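Local coordinates for protein 2-oxoadipate dioxygenase/decarboxylase (Pseudomonas putida, PDB 6W1G) that uses ferrous iron and dioxygen to decarboxylate and hydroxylate 2-oxoadipate to D-2-hydroxyglutarate, a step of D-lysine catabolism, at residues E68-I73 against E296-A301. Sequence-based numbering, arbitrary orientation.
Sequences ERHGAI and EQRGAA. With NI (nickel (II) ion), chain B.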
# COMPACT_ATOMS: atom_id res chain seq x y z
N GLU A 68 5.78 7.35 6.19
CA GLU A 68 4.81 6.41 5.65
C GLU A 68 5.11 6.06 4.20
O GLU A 68 5.21 6.94 3.34
CB GLU A 68 3.40 6.98 5.79
CG GLU A 68 2.36 6.09 5.15
CD GLU A 68 0.94 6.30 5.66
OE1 GLU A 68 0.71 7.15 6.57
OE2 GLU A 68 0.04 5.59 5.11
N ARG A 69 5.25 4.76 3.92
CA ARG A 69 5.59 4.29 2.60
C ARG A 69 4.95 2.94 2.34
O ARG A 69 4.53 2.23 3.25
CB ARG A 69 7.11 4.07 2.45
CG ARG A 69 7.97 5.28 2.52
CD ARG A 69 9.43 4.93 2.72
NE ARG A 69 9.74 4.55 4.08
CZ ARG A 69 10.23 5.37 4.99
NH1 ARG A 69 10.45 6.66 4.70
NH2 ARG A 69 10.42 4.84 6.20
N HIS A 70 4.91 2.58 1.05
CA HIS A 70 4.71 1.19 0.66
C HIS A 70 5.80 0.78 -0.32
O HIS A 70 6.28 1.61 -1.09
CB HIS A 70 3.33 0.80 0.10
CG HIS A 70 3.03 1.17 -1.31
ND1 HIS A 70 2.28 2.28 -1.66
CD2 HIS A 70 3.31 0.52 -2.47
CE1 HIS A 70 2.15 2.30 -2.98
NE2 HIS A 70 2.76 1.26 -3.50
N GLY A 71 6.19 -0.48 -0.30
CA GLY A 71 7.01 -1.05 -1.34
C GLY A 71 6.19 -2.00 -2.18
O GLY A 71 5.11 -2.43 -1.79
N ALA A 72 6.72 -2.31 -3.36
CA ALA A 72 6.13 -3.30 -4.24
C ALA A 72 7.24 -4.18 -4.78
O ALA A 72 8.29 -3.67 -5.21
CB ALA A 72 5.43 -2.60 -5.42
N ILE A 73 7.01 -5.49 -4.74
CA ILE A 73 7.93 -6.51 -5.19
C ILE A 73 7.16 -7.59 -5.91
O ILE A 73 5.94 -7.73 -5.78
CB ILE A 73 8.69 -7.14 -4.01
CG1 ILE A 73 7.74 -7.83 -3.01
CG2 ILE A 73 9.56 -6.10 -3.36
CD1 ILE A 73 8.40 -8.67 -1.92
N GLU A 296 1.51 8.54 -3.95
CA GLU A 296 0.12 8.28 -3.58
C GLU A 296 -0.35 9.23 -2.50
O GLU A 296 0.43 9.76 -1.71
CB GLU A 296 -0.09 6.84 -3.11
CG GLU A 296 0.41 6.48 -1.72
CD GLU A 296 0.37 4.95 -1.40
OE1 GLU A 296 -0.27 4.23 -2.15
OE2 GLU A 296 0.97 4.48 -0.44
N GLN A 297 -1.67 9.42 -2.49
CA GLN A 297 -2.39 10.15 -1.48
C GLN A 297 -3.46 9.18 -0.93
O GLN A 297 -4.19 8.59 -1.73
CB GLN A 297 -3.07 11.40 -2.07
CG GLN A 297 -3.81 12.23 -1.02
CD GLN A 297 -4.61 13.34 -1.60
OE1 GLN A 297 -4.31 13.89 -2.67
NE2 GLN A 297 -5.63 13.74 -0.88
N ARG A 298 -3.55 9.02 0.38
CA ARG A 298 -4.45 8.03 0.98
C ARG A 298 -5.61 8.72 1.67
O ARG A 298 -5.38 9.59 2.50
CB ARG A 298 -3.71 7.09 1.95
CG ARG A 298 -2.83 6.14 1.21
CD ARG A 298 -2.06 5.18 2.14
NE ARG A 298 -1.40 4.17 1.34
CZ ARG A 298 -2.00 3.08 0.89
NH1 ARG A 298 -3.22 2.74 1.31
NH2 ARG A 298 -1.37 2.30 0.01
N GLY A 299 -6.82 8.28 1.33
CA GLY A 299 -8.05 8.78 1.89
C GLY A 299 -8.80 7.73 2.69
O GLY A 299 -8.18 6.87 3.30
N ALA A 300 -10.12 7.84 2.72
CA ALA A 300 -10.96 7.03 3.60
C ALA A 300 -11.11 5.61 3.09
O ALA A 300 -11.40 5.35 1.91
CB ALA A 300 -12.33 7.66 3.69
N ALA A 301 -11.06 4.67 4.03
CA ALA A 301 -11.46 3.30 3.75
C ALA A 301 -12.97 3.25 3.53
O ALA A 301 -13.74 3.87 4.26
CB ALA A 301 -11.07 2.45 4.95
NI NI B . 2.44 0.89 -5.54
O HOH W 1 2.06 -1.23 -5.43
O HOH W 2 0.43 0.86 -5.20
O HOH W 3 1.41 0.49 -7.54
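The imidazole of His70 is held at two edges: ND1 meets the carboxylate of Glu296, while NE2 binds the nickel ion at 2.1 Å. Glu296 OE2 lies in the ring plane, 2.8 Å from His70 ND1, and the N-H points at it fairly straight (158°). The same bond meets the carboxylate from above its plane, the two flat groups being turned 49° apart. With CG between backbone N and carbonyl carbon (chi1 75°) and the chain extended beyond, Glu296 reaches the ring. The guanidinium of Arg298 also presents an edge to Glu296 OE2, with NE 3.0 Å from that oxygen in a salt bridge and NH2 adding a second weak bond, so one oxygen gathers three N-H groups. The carbonyl oxygens of Tyr396 and Asp398 hold Arg298. From just before strand 69-75, Glu68 OE2 comes 3.7 Å from Arg298 CD, though that oxygen's salt bridge is with Arg127. His226 and Glu294 complete the facial triad known from Fe(II) oxygenases, with three waters opposite. An alanine in place of Glu296 would probably leave His70 ND1 and Arg298 NE without their shared acceptor and the imidazole less firmly oriented. Glu296 thus acts as a second-shell carboxylate, fixing the ring's rotation and probably making NE2 more electron-rich.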